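Local coordinates for ornithine carbamoyltransferase (Gloeobacter violaceus, PDB 3GD5), which probably catalyses the reversible transfer of the carbamoyl group from carbamoyl phosphate to L-ornithine, giving L-citrulline in arginine biosynthesis, at residues 161-166 against 185-190; 229-234 against 278-283; 32-37 against 304-309. All coordinates share one frame; numbering follows the deposited sequence.

Interaction 1 (161-166 against 185-190)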
ATOM      1  N   ALA A 161     -24.564 -35.165  -5.906  1.00 42.65           N
ATOM      2  CA  ALA A 161     -24.405 -34.449  -7.165  1.00 41.71           C
ATOM      3  C   ALA A 161     -23.766 -33.095  -6.876  1.00 41.63           C
ATOM      4  O   ALA A 161     -24.276 -32.317  -6.070  1.00 41.07           O
ATOM      5  CB  ALA A 161     -25.746 -34.256  -7.839  1.00 41.43           C
ATOM      6  N   TYR A 162     -22.638 -32.829  -7.523  1.00 42.93           N
ATOM      7  CA  TYR A 162     -21.928 -31.565  -7.349  1.00 42.88           C
ATOM      8  C   TYR A 162     -22.058 -30.752  -8.625  1.00 42.75           C
ATOM      9  O   TYR A 162     -21.858 -31.270  -9.723  1.00 42.89           O
ATOM     10  CB  TYR A 162     -20.447 -31.815  -7.057  1.00 43.60           C
ATOM     11  CG  TYR A 162     -19.621 -30.550  -6.993  1.00 42.58           C
ATOM     12  CD1 TYR A 162     -19.341 -29.936  -5.774  1.00 43.41           C
ATOM     13  CD2 TYR A 162     -19.136 -29.955  -8.156  1.00 43.40           C
ATOM     14  CE1 TYR A 162     -18.592 -28.760  -5.713  1.00 43.71           C
ATOM     15  CE2 TYR A 162     -18.388 -28.780  -8.109  1.00 44.72           C
ATOM     16  CZ  TYR A 162     -18.117 -28.190  -6.886  1.00 43.53           C
ATOM     17  OH  TYR A 162     -17.345 -27.053  -6.841  1.00 44.11           O
ATOM     18  N   VAL A 163     -22.400 -29.476  -8.485  1.00 43.98           N
ATOM     19  CA  VAL A 163     -22.548 -28.609  -9.648  1.00 44.16           C
ATOM     20  C   VAL A 163     -21.764 -27.329  -9.429  1.00 43.90           C
ATOM     21  O   VAL A 163     -21.849 -26.711  -8.368  1.00 43.19           O
ATOM     22  CB  VAL A 163     -24.041 -28.260  -9.922  1.00 45.46           C
ATOM     23  CG1 VAL A 163     -24.854 -29.542 -10.060  1.00 44.30           C
ATOM     24  CG2 VAL A 163     -24.603 -27.387  -8.801  1.00 44.12           C
ATOM     25  N   GLY A 164     -20.997 -26.944 -10.443  1.00 44.36           N
ATOM     26  CA  GLY A 164     -20.192 -25.744 -10.359  1.00 43.73           C
ATOM     27  C   GLY A 164     -18.821 -25.963 -10.966  1.00 45.19           C
ATOM     28  O   GLY A 164     -18.687 -26.578 -12.028  1.00 45.83           O
ATOM     29  N   ASP A 165     -17.794 -25.467 -10.285  1.00 45.70           N
ATOM     30  CA  ASP A 165     -16.418 -25.587 -10.755  1.00 45.07           C
ATOM     31  C   ASP A 165     -15.710 -26.795 -10.154  1.00 43.31           C
ATOM     32  O   ASP A 165     -15.754 -27.012  -8.944  1.00 43.31           O
ATOM     33  CB  ASP A 165     -15.663 -24.297 -10.420  1.00 46.38           C
ATOM     34  CG  ASP A 165     -14.168 -24.410 -10.638  1.00 49.31           C
ATOM     35  OD1 ASP A 165     -13.734 -25.123 -11.564  1.00 48.91           O
ATOM     36  OD2 ASP A 165     -13.422 -23.760  -9.880  1.00 52.24           O
ATOM     37  N   GLY A 166     -15.076 -27.594 -11.007  1.00 41.29           N
ATOM     38  CA  GLY A 166     -14.354 -28.767 -10.534  1.00 40.79           C
ATOM     39  C   GLY A 166     -13.096 -28.299  -9.830  1.00 41.56           C
ATOM     40  O   GLY A 166     -12.018 -28.231 -10.430  1.00 41.35           O
ATOM     41  N   ALA A 185     -21.875 -37.597  -8.974  1.00 47.01           N
ATOM     42  CA  ALA A 185     -21.961 -37.062 -10.319  1.00 45.72           C
ATOM     43  C   ALA A 185     -21.512 -35.604 -10.213  1.00 45.82           C
ATOM     44  O   ALA A 185     -22.096 -34.817  -9.460  1.00 45.86           O
ATOM     45  CB  ALA A 185     -23.397 -37.146 -10.819  1.00 44.36           C
ATOM     46  N   VAL A 186     -20.465 -35.249 -10.950  1.00 45.15           N
ATOM     47  CA  VAL A 186     -19.950 -33.893 -10.920  1.00 44.24           C
ATOM     48  C   VAL A 186     -20.196 -33.196 -12.242  1.00 43.25           C
ATOM     49  O   VAL A 186     -19.660 -33.592 -13.277  1.00 43.51           O
ATOM     50  CB  VAL A 186     -18.440 -33.879 -10.605  1.00 45.08           C
ATOM     51  CG1 VAL A 186     -17.717 -34.847 -11.522  1.00 49.22           C
ATOM     52  CG2 VAL A 186     -17.879 -32.470 -10.779  1.00 43.52           C
ATOM     53  N   ALA A 187     -21.013 -32.149 -12.194  1.00 41.96           N
ATOM     54  CA  ALA A 187     -21.350 -31.375 -13.376  1.00 41.47           C
ATOM     55  C   ALA A 187     -20.640 -30.021 -13.364  1.00 41.53           C
ATOM     56  O   ALA A 187     -20.765 -29.243 -12.413  1.00 37.88           O
ATOM     57  CB  ALA A 187     -22.870 -31.177 -13.451  1.00 42.61           C
ATOM     58  N   THR A 188     -19.897 -29.743 -14.432  1.00 41.99           N
ATOM     59  CA  THR A 188     -19.160 -28.488 -14.550  1.00 43.15           C
ATOM     60  C   THR A 188     -19.148 -28.021 -15.991  1.00 44.55           C
ATOM     61  O   THR A 188     -19.473 -28.780 -16.904  1.00 44.74           O
ATOM     62  CB  THR A 188     -17.682 -28.655 -14.168  1.00 42.08           C
ATOM     63  OG1 THR A 188     -16.968 -29.206 -15.285  1.00 40.90           O
ATOM     64  CG2 THR A 188     -17.533 -29.578 -12.976  1.00 41.64           C
ATOM     65  N   PRO A 189     -18.781 -26.752 -16.216  1.00 45.83           N
ATOM     66  CA  PRO A 189     -18.740 -26.279 -17.599  1.00 45.98           C
ATOM     67  C   PRO A 189     -17.583 -27.033 -18.262  1.00 46.05           C
ATOM     68  O   PRO A 189     -16.771 -27.662 -17.575  1.00 43.60           O
ATOM     69  CB  PRO A 189     -18.459 -24.784 -17.447  1.00 46.76           C
ATOM     70  CG  PRO A 189     -19.112 -24.456 -16.144  1.00 46.66           C
ATOM     71  CD  PRO A 189     -18.699 -25.624 -15.273  1.00 47.41           C
ATOM     72  N   GLU A 190     -17.511 -26.959 -19.585  1.00 47.54           N
ATOM     73  CA  GLU A 190     -16.487 -27.651 -20.359  1.00 49.75           C
ATOM     74  C   GLU A 190     -15.030 -27.498 -19.910  1.00 49.95           C
ATOM     75  O   GLU A 190     -14.327 -28.498 -19.735  1.00 52.41           O
ATOM     76  CB  GLU A 190     -16.603 -27.247 -21.828  1.00 51.27           C
ATOM     77  CG  GLU A 190     -15.634 -27.949 -22.747  1.00 56.05           C
ATOM     78  CD  GLU A 190     -15.948 -27.679 -24.200  1.00 60.00           C
ATOM     79  OE1 GLU A 190     -17.061 -28.047 -24.637  1.00 61.06           O
ATOM     80  OE2 GLU A 190     -15.093 -27.095 -24.906  1.00 62.72           O
TER
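Tyr162 and Val186 sit side by side on the two parallel strands of a Rossmann-type beta-alpha-beta unit; the axes of the short strand segments run 4.7 Å apart and 12° from parallel. Tyr162 is gripped through both backbone polar atoms: its N donates to Ala185 O (2.8 Å) and its O accepts from Ala187 N (2.8 Å). Gly164 N then meets Ala187 O at 3.0 Å; the first two bonds are nearly straight, the Gly164 bond somewhat bent (156°). Beside this backbone seam, Tyr162 CD2 touches Val186 CG2 at 3.8 Å. With CG anti to the backbone N (chi1 175°), the ring extends along its own chain, and its hydroxyl bonds back to Asp165 O at 2.6 Å, tying the side chain to the turn that follows the strand. Past Gly164 the pairing loosens: Gly164 O and Ala187 O are both acceptors, and Gly164 O is met instead by carbon, Thr188 CB at 3.1 Å and Pro189 CD at 3.4 Å. From there segment 185-190 runs out to exposed Glu190, while Asp165 OD1 turns to His245 of the second subunit. Strand 228-231 flanks 159-163 and strand 213-216 flanks 183-187; helix 168-180 packs on the Tyr162 side of the sheet, and helix 219-223 on the side of Val163 and Ala187.

Interaction 2 (229-234 against 278-283); sequences LYTDVW and GEEITD
Thr231 meets Glu280 and Ile281 where strand 228-231 of the Rossmann-type Asp/Orn-binding domain runs into the loop that carries Asp232, an ornithine-binding residue by similarity. The Thr231 methyl CG2 rests 3.8 Å from Ile281 CG2, while OG1, 3.7 Å from Glu280 CB, is hydrogen-bonded to Val163 O on the adjoining strand. The CB of Asp232 points away from 278-283, and its side chain touches Cys272; it offers only its backbone, with its O 3.4 Å from Glu280 CB. The Glu280 chain bends at chi2 (-82°), which lays its carboxylate alongside the next residue, Val233, whose CG2 is 4.0 Å from Glu280 OE2; that oxygen is held by His276 N. Trp234, last of the touching residues in the segment, carries much of the contact. Its indole is spread across the backbone of Glu279 and Glu280, with Glu280 N above the same face as Glu279 CB, and it also stacks with Phe250. The Glu279 carboxylate, paired with Arg246, lies 29° from parallel with the ring. Glu279 CB makes a CH-pi contact, 3.6 Å from the centroid of the Trp234 six-membered ring and 14° off its normal.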
ATOM      1  N   LEU A 229     -27.400 -32.284  -3.077  1.00 40.23           N
ATOM      2  CA  LEU A 229     -26.942 -31.377  -4.126  1.00 40.66           C
ATOM      3  C   LEU A 229     -25.857 -30.519  -3.455  1.00 38.34           C
ATOM      4  O   LEU A 229     -26.089 -29.905  -2.416  1.00 36.00           O
ATOM      5  CB  LEU A 229     -28.088 -30.508  -4.642  1.00 42.56           C
ATOM      6  CG  LEU A 229     -29.177 -31.271  -5.403  1.00 44.20           C
ATOM      7  CD1 LEU A 229     -30.214 -30.288  -5.912  1.00 44.23           C
ATOM      8  CD2 LEU A 229     -28.560 -32.042  -6.570  1.00 44.79           C
ATOM      9  N   TYR A 230     -24.676 -30.494  -4.056  1.00 38.48           N
ATOM     10  CA  TYR A 230     -23.539 -29.780  -3.496  1.00 38.35           C
ATOM     11  C   TYR A 230     -22.977 -28.758  -4.466  1.00 40.02           C
ATOM     12  O   TYR A 230     -22.863 -29.015  -5.664  1.00 39.85           O
ATOM     13  CB  TYR A 230     -22.443 -30.792  -3.149  1.00 37.31           C
ATOM     14  CG  TYR A 230     -21.393 -30.319  -2.167  1.00 37.01           C
ATOM     15  CD1 TYR A 230     -20.506 -29.288  -2.486  1.00 37.65           C
ATOM     16  CD2 TYR A 230     -21.262 -30.937  -0.924  1.00 36.51           C
ATOM     17  CE1 TYR A 230     -19.512 -28.889  -1.588  1.00 35.02           C
ATOM     18  CE2 TYR A 230     -20.281 -30.550  -0.025  1.00 37.03           C
ATOM     19  CZ  TYR A 230     -19.409 -29.525  -0.357  1.00 37.31           C
ATOM     20  OH  TYR A 230     -18.461 -29.126   0.569  1.00 38.99           O
ATOM     21  N   THR A 231     -22.627 -27.591  -3.946  1.00 40.30           N
ATOM     22  CA  THR A 231     -22.042 -26.564  -4.786  1.00 39.42           C
ATOM     23  C   THR A 231     -21.083 -25.706  -3.980  1.00 39.79           C
ATOM     24  O   THR A 231     -21.022 -25.799  -2.755  1.00 37.72           O
ATOM     25  CB  THR A 231     -23.109 -25.677  -5.443  1.00 38.45           C
ATOM     26  OG1 THR A 231     -22.494 -24.906  -6.482  1.00 37.32           O
ATOM     27  CG2 THR A 231     -23.745 -24.750  -4.424  1.00 36.39           C
ATOM     28  N   ASP A 232     -20.341 -24.865  -4.689  1.00 41.41           N
ATOM     29  CA  ASP A 232     -19.340 -24.005  -4.083  1.00 41.29           C
ATOM     30  C   ASP A 232     -19.258 -22.777  -4.970  1.00 42.11           C
ATOM     31  O   ASP A 232     -19.879 -22.741  -6.032  1.00 40.93           O
ATOM     32  CB  ASP A 232     -18.006 -24.754  -4.068  1.00 43.01           C
ATOM     33  CG  ASP A 232     -16.921 -24.030  -3.288  1.00 44.88           C
ATOM     34  OD1 ASP A 232     -17.183 -22.939  -2.735  1.00 46.23           O
ATOM     35  OD2 ASP A 232     -15.796 -24.572  -3.231  1.00 45.54           O
ATOM     36  N   VAL A 233     -18.501 -21.771  -4.542  1.00 41.57           N
ATOM     37  CA  VAL A 233     -18.367 -20.554  -5.332  1.00 43.03           C
ATOM     38  C   VAL A 233     -17.747 -20.836  -6.706  1.00 42.98           C
ATOM     39  O   VAL A 233     -16.904 -21.720  -6.842  1.00 42.77           O
ATOM     40  CB  VAL A 233     -17.508 -19.512  -4.593  1.00 43.89           C
ATOM     41  CG1 VAL A 233     -17.082 -18.415  -5.561  1.00 48.59           C
ATOM     42  CG2 VAL A 233     -18.310 -18.908  -3.435  1.00 43.13           C
ATOM     43  N   TRP A 234     -18.174 -20.086  -7.718  1.00 43.43           N
ATOM     44  CA  TRP A 234     -17.643 -20.261  -9.065  1.00 45.08           C
ATOM     45  C   TRP A 234     -16.155 -19.910  -9.111  1.00 46.53           C
ATOM     46  O   TRP A 234     -15.641 -19.198  -8.248  1.00 46.79           O
ATOM     47  CB  TRP A 234     -18.408 -19.388 -10.074  1.00 44.59           C
ATOM     48  CG  TRP A 234     -19.870 -19.743 -10.228  1.00 44.11           C
ATOM     49  CD1 TRP A 234     -20.452 -20.957  -9.987  1.00 44.11           C
ATOM     50  CD2 TRP A 234     -20.922 -18.883 -10.701  1.00 44.45           C
ATOM     51  NE1 TRP A 234     -21.798 -20.907 -10.279  1.00 44.62           N
ATOM     52  CE2 TRP A 234     -22.113 -19.648 -10.719  1.00 44.30           C
ATOM     53  CE3 TRP A 234     -20.974 -17.540 -11.112  1.00 43.95           C
ATOM     54  CZ2 TRP A 234     -23.343 -19.117 -11.132  1.00 44.10           C
ATOM     55  CZ3 TRP A 234     -22.201 -17.011 -11.524  1.00 44.01           C
ATOM     56  CH2 TRP A 234     -23.368 -17.802 -11.530  1.00 44.47           C
ATOM     57  N   GLY A 278     -27.610 -15.851  -5.530  1.00 38.47           N
ATOM     58  CA  GLY A 278     -27.873 -15.401  -6.885  1.00 38.35           C
ATOM     59  C   GLY A 278     -26.904 -15.933  -7.926  1.00 39.05           C
ATOM     60  O   GLY A 278     -27.106 -15.702  -9.119  1.00 37.93           O
ATOM     61  N   GLU A 279     -25.844 -16.620  -7.496  1.00 39.13           N
ATOM     62  CA  GLU A 279     -24.880 -17.192  -8.445  1.00 40.77           C
ATOM     63  C   GLU A 279     -24.971 -18.702  -8.398  1.00 41.10           C
ATOM     64  O   GLU A 279     -25.758 -19.300  -9.133  1.00 41.55           O
ATOM     65  CB  GLU A 279     -23.431 -16.768  -8.141  1.00 41.13           C
ATOM     66  CG  GLU A 279     -23.189 -15.261  -8.180  1.00 45.25           C
ATOM     67  CD  GLU A 279     -21.743 -14.885  -8.501  1.00 46.70           C
ATOM     68  OE1 GLU A 279     -20.808 -15.467  -7.910  1.00 46.91           O
ATOM     69  OE2 GLU A 279     -21.541 -13.989  -9.349  1.00 48.29           O
ATOM     70  N   GLU A 280     -24.183 -19.321  -7.520  1.00 41.56           N
ATOM     71  CA  GLU A 280     -24.181 -20.772  -7.407  1.00 40.17           C
ATOM     72  C   GLU A 280     -25.371 -21.299  -6.609  1.00 40.33           C
ATOM     73  O   GLU A 280     -25.664 -22.492  -6.658  1.00 38.25           O
ATOM     74  CB  GLU A 280     -22.872 -21.267  -6.784  1.00 39.70           C
ATOM     75  CG  GLU A 280     -22.758 -21.050  -5.280  1.00 39.72           C
ATOM     76  CD  GLU A 280     -22.323 -19.638  -4.900  1.00 39.80           C
ATOM     77  OE1 GLU A 280     -22.031 -18.819  -5.797  1.00 38.25           O
ATOM     78  OE2 GLU A 280     -22.266 -19.355  -3.690  1.00 38.63           O
ATOM     79  N   ILE A 281     -26.042 -20.421  -5.866  1.00 40.50           N
ATOM     80  CA  ILE A 281     -27.228 -20.803  -5.096  1.00 41.71           C
ATOM     81  C   ILE A 281     -28.159 -19.623  -4.885  1.00 40.36           C
ATOM     82  O   ILE A 281     -27.741 -18.473  -4.942  1.00 40.00           O
ATOM     83  CB  ILE A 281     -26.896 -21.366  -3.698  1.00 43.82           C
ATOM     84  CG1 ILE A 281     -25.561 -20.817  -3.218  1.00 46.18           C
ATOM     85  CG2 ILE A 281     -26.956 -22.870  -3.710  1.00 46.88           C
ATOM     86  CD1 ILE A 281     -25.599 -19.339  -2.917  1.00 48.71           C
ATOM     87  N   THR A 282     -29.428 -19.917  -4.636  1.00 39.64           N
ATOM     88  CA  THR A 282     -30.403 -18.863  -4.408  1.00 40.63           C
ATOM     89  C   THR A 282     -30.616 -18.716  -2.909  1.00 40.57           C
ATOM     90  O   THR A 282     -30.419 -19.663  -2.144  1.00 39.82           O
ATOM     91  CB  THR A 282     -31.765 -19.181  -5.090  1.00 39.78           C
ATOM     92  OG1 THR A 282     -32.335 -20.357  -4.507  1.00 38.47           O
ATOM     93  CG2 THR A 282     -31.574 -19.419  -6.575  1.00 39.97           C
ATOM     94  N   ASP A 283     -30.997 -17.519  -2.490  1.00 42.28           N
ATOM     95  CA  ASP A 283     -31.243 -17.273  -1.085  1.00 42.68           C
ATOM     96  C   ASP A 283     -32.316 -18.246  -0.610  1.00 44.94           C
ATOM     97  O   ASP A 283     -32.221 -18.819   0.478  1.00 46.00           O
ATOM     98  CB  ASP A 283     -31.723 -15.839  -0.882  1.00 42.64           C
ATOM     99  CG  ASP A 283     -31.949 -15.503   0.585  1.00 43.08           C
ATOM    100  OD1 ASP A 283     -30.970 -15.535   1.363  1.00 40.44           O
ATOM    101  OD2 ASP A 283     -33.107 -15.216   0.960  1.00 43.19           O
TER

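Interaction 3 (32-37 against 304-309); sequences TLAHQL and QKAVLA
Leu33 CG lies anti to the backbone N (chi1 178°), which sends its branch out from helix 24-39 toward Ala306, and Leu37, one turn on, reaches the same residue with chi1 at -105°, away from the staggered positions. The arrangement is a helix-helix crossing between the carbamoyl phosphate-binding half and the C-terminal helix 293-312, which, as in other members of this carbamoyltransferase family, returns from the second domain to pack on the first. The axes approach to 8.3 Å and their directions differ by 114°, which keeps the contact short. The closest CA pair is Ala34 and Ala306, which carry no bulk beyond CB, and this allows their CA atoms to come within 4.8 Å of each other. The Ala306 methyl points at the other helix and meets Ala34 from the side, 3.6 Å from both its CB and its N. Together with Leu30 one turn earlier, Leu33, Ala34 and Leu37 surround Ala306 at positions i, i+3, i+4 and i+7, so that it sits much like a knob in a hole. Leu33 CG lies 4.2 Å from Ala306 CB, whereas Leu37 CD2 packs beside the methyl, against Ala306 CA at 4.1 Å. Both alanines are buried, and Leu146 of helix 138-152 touches Ala34. The leucines are partly exposed, with Arg42 against both, and helix 60-72 packs against Lys305 and Leu308. On the Ala309 side, Leu33 CD2 bridges two residues of the last helix, lying 4.1 Å from Ala309 CB and 3.6 Å from Ala306 O.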
ATOM      1  N   THR A  32     -16.149 -42.289  12.472  1.00 48.30           N
ATOM      2  CA  THR A  32     -16.711 -42.845  13.700  1.00 48.75           C
ATOM      3  C   THR A  32     -16.171 -42.073  14.900  1.00 47.32           C
ATOM      4  O   THR A  32     -16.915 -41.732  15.822  1.00 48.04           O
ATOM      5  CB  THR A  32     -16.361 -44.356  13.849  1.00 49.92           C
ATOM      6  OG1 THR A  32     -16.991 -45.100  12.794  1.00 51.02           O
ATOM      7  CG2 THR A  32     -16.841 -44.895  15.190  1.00 48.58           C
ATOM      8  N   LEU A  33     -14.874 -41.796  14.885  1.00 46.48           N
ATOM      9  CA  LEU A  33     -14.260 -41.049  15.978  1.00 46.13           C
ATOM     10  C   LEU A  33     -14.913 -39.667  16.105  1.00 45.04           C
ATOM     11  O   LEU A  33     -15.247 -39.219  17.203  1.00 45.99           O
ATOM     12  CB  LEU A  33     -12.756 -40.897  15.732  1.00 43.47           C
ATOM     13  CG  LEU A  33     -11.999 -40.090  16.788  1.00 42.26           C
ATOM     14  CD1 LEU A  33     -12.177 -40.737  18.146  1.00 43.21           C
ATOM     15  CD2 LEU A  33     -10.523 -40.002  16.418  1.00 42.12           C
ATOM     16  N   ALA A  34     -15.096 -38.996  14.977  1.00 45.03           N
ATOM     17  CA  ALA A  34     -15.711 -37.677  14.982  1.00 45.57           C
ATOM     18  C   ALA A  34     -17.097 -37.751  15.623  1.00 46.94           C
ATOM     19  O   ALA A  34     -17.436 -36.946  16.501  1.00 46.02           O
ATOM     20  CB  ALA A  34     -15.813 -37.144  13.563  1.00 44.94           C
ATOM     21  N   HIS A  35     -17.900 -38.720  15.189  1.00 48.76           N
ATOM     22  CA  HIS A  35     -19.246 -38.884  15.739  1.00 49.70           C
ATOM     23  C   HIS A  35     -19.222 -39.158  17.238  1.00 49.51           C
ATOM     24  O   HIS A  35     -19.965 -38.547  18.003  1.00 50.56           O
ATOM     25  CB  HIS A  35     -19.982 -40.029  15.040  1.00 52.63           C
ATOM     26  CG  HIS A  35     -21.272 -40.402  15.702  1.00 56.81           C
ATOM     27  ND1 HIS A  35     -22.352 -39.548  15.765  1.00 58.53           N
ATOM     28  CD2 HIS A  35     -21.646 -41.529  16.353  1.00 58.33           C
ATOM     29  CE1 HIS A  35     -23.337 -40.133  16.425  1.00 59.72           C
ATOM     30  NE2 HIS A  35     -22.933 -41.336  16.793  1.00 60.42           N
ATOM     31  N   GLN A  36     -18.366 -40.080  17.660  1.00 49.98           N
ATOM     32  CA  GLN A  36     -18.278 -40.420  19.071  1.00 51.19           C
ATOM     33  C   GLN A  36     -17.861 -39.199  19.868  1.00 49.80           C
ATOM     34  O   GLN A  36     -18.387 -38.940  20.951  1.00 49.63           O
ATOM     35  CB  GLN A  36     -17.264 -41.539  19.286  1.00 52.71           C
ATOM     36  CG  GLN A  36     -17.521 -42.773  18.457  1.00 56.84           C
ATOM     37  CD  GLN A  36     -16.485 -43.851  18.699  1.00 59.94           C
ATOM     38  OE1 GLN A  36     -15.278 -43.597  18.624  1.00 60.60           O
ATOM     39  NE2 GLN A  36     -16.947 -45.064  18.988  1.00 60.25           N
ATOM     40  N   LEU A  37     -16.903 -38.455  19.328  1.00 48.69           N
ATOM     41  CA  LEU A  37     -16.407 -37.257  19.991  1.00 48.20           C
ATOM     42  C   LEU A  37     -17.523 -36.223  20.070  1.00 46.57           C
ATOM     43  O   LEU A  37     -17.716 -35.574  21.089  1.00 48.26           O
ATOM     44  CB  LEU A  37     -15.207 -36.699  19.215  1.00 47.74           C
ATOM     45  CG  LEU A  37     -13.787 -36.892  19.771  1.00 47.92           C
ATOM     46  CD1 LEU A  37     -13.682 -38.146  20.612  1.00 46.39           C
ATOM     47  CD2 LEU A  37     -12.806 -36.926  18.610  1.00 45.90           C
ATOM     48  N   GLN A 304     -12.602 -31.916  12.324  1.00 35.84           N
ATOM     49  CA  GLN A 304     -11.214 -31.559  12.570  1.00 35.13           C
ATOM     50  C   GLN A 304     -10.706 -32.056  13.927  1.00 34.31           C
ATOM     51  O   GLN A 304      -9.523 -32.367  14.063  1.00 35.12           O
ATOM     52  CB  GLN A 304     -11.024 -30.043  12.394  1.00 34.26           C
ATOM     53  CG  GLN A 304     -10.878 -29.686  10.920  1.00 31.98           C
ATOM     54  CD  GLN A 304     -11.315 -28.275  10.573  1.00 33.66           C
ATOM     55  OE1 GLN A 304     -11.643 -28.007   9.429  1.00 34.00           O
ATOM     56  NE2 GLN A 304     -11.311 -27.372  11.549  1.00 28.37           N
ATOM     57  N   LYS A 305     -11.585 -32.147  14.923  1.00 35.21           N
ATOM     58  CA  LYS A 305     -11.176 -32.676  16.234  1.00 37.96           C
ATOM     59  C   LYS A 305     -10.746 -34.135  16.049  1.00 37.93           C
ATOM     60  O   LYS A 305      -9.769 -34.587  16.642  1.00 36.66           O
ATOM     61  CB  LYS A 305     -12.332 -32.628  17.236  1.00 40.15           C
ATOM     62  CG  LYS A 305     -12.654 -31.241  17.745  1.00 43.66           C
ATOM     63  CD  LYS A 305     -13.873 -31.237  18.652  1.00 41.94           C
ATOM     64  CE  LYS A 305     -13.678 -32.091  19.891  1.00 40.41           C
ATOM     65  NZ  LYS A 305     -14.853 -31.898  20.774  1.00 38.91           N
ATOM     66  N   ALA A 306     -11.486 -34.870  15.223  1.00 38.06           N
ATOM     67  CA  ALA A 306     -11.156 -36.265  14.957  1.00 39.57           C
ATOM     68  C   ALA A 306      -9.803 -36.384  14.255  1.00 39.03           C
ATOM     69  O   ALA A 306      -9.026 -37.286  14.565  1.00 40.68           O
ATOM     70  CB  ALA A 306     -12.246 -36.921  14.118  1.00 38.79           C
ATOM     71  N   VAL A 307      -9.498 -35.493  13.315  1.00 39.33           N
ATOM     72  CA  VAL A 307      -8.197 -35.593  12.652  1.00 40.53           C
ATOM     73  C   VAL A 307      -7.093 -35.265  13.647  1.00 39.61           C
ATOM     74  O   VAL A 307      -6.121 -36.009  13.764  1.00 40.82           O
ATOM     75  CB  VAL A 307      -8.067 -34.655  11.417  1.00 41.14           C
ATOM     76  CG1 VAL A 307      -9.226 -34.882  10.472  1.00 42.88           C
ATOM     77  CG2 VAL A 307      -8.002 -33.205  11.850  1.00 46.13           C
ATOM     78  N   LEU A 308      -7.249 -34.161  14.377  1.00 39.16           N
ATOM     79  CA  LEU A 308      -6.256 -33.759  15.368  1.00 38.33           C
ATOM     80  C   LEU A 308      -6.014 -34.914  16.352  1.00 38.75           C
ATOM     81  O   LEU A 308      -4.871 -35.287  16.627  1.00 37.21           O
ATOM     82  CB  LEU A 308      -6.726 -32.502  16.122  1.00 35.43           C
ATOM     83  CG  LEU A 308      -6.815 -31.197  15.300  1.00 36.43           C
ATOM     84  CD1 LEU A 308      -7.490 -30.120  16.113  1.00 30.64           C
ATOM     85  CD2 LEU A 308      -5.427 -30.747  14.873  1.00 32.54           C
ATOM     86  N   ALA A 309      -7.092 -35.486  16.872  1.00 36.89           N
ATOM     87  CA  ALA A 309      -6.960 -36.592  17.806  1.00 39.07           C
ATOM     88  C   ALA A 309      -6.231 -37.765  17.151  1.00 38.66           C
ATOM     89  O   ALA A 309      -5.273 -38.299  17.702  1.00 38.09           O
ATOM     90  CB  ALA A 309      -8.330 -37.031  18.285  1.00 39.49           C
TER

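Overall arrangement
From the N terminus, interaction 3 opens first, at 32-37, and closes last, at 304-309, so almost the whole chain is looped between its ends. Interactions 1 and 2 are both nested inside that loop and follow one another in series: 161-166 closes on 185-190 before 229-234 opens toward 278-283, and none cross. The first two meet in one parallel sheet, where strands 159-163 and 228-231 are neighbours; Ala161 O probably accepts from Tyr230 N, and Tyr162 packs against Tyr230 and Asp232. Interaction 3 lies on the opposite side of the chain's centre from the other two, its own centre 28 to 29 Å from theirs, tying the last helix to the N-terminal half.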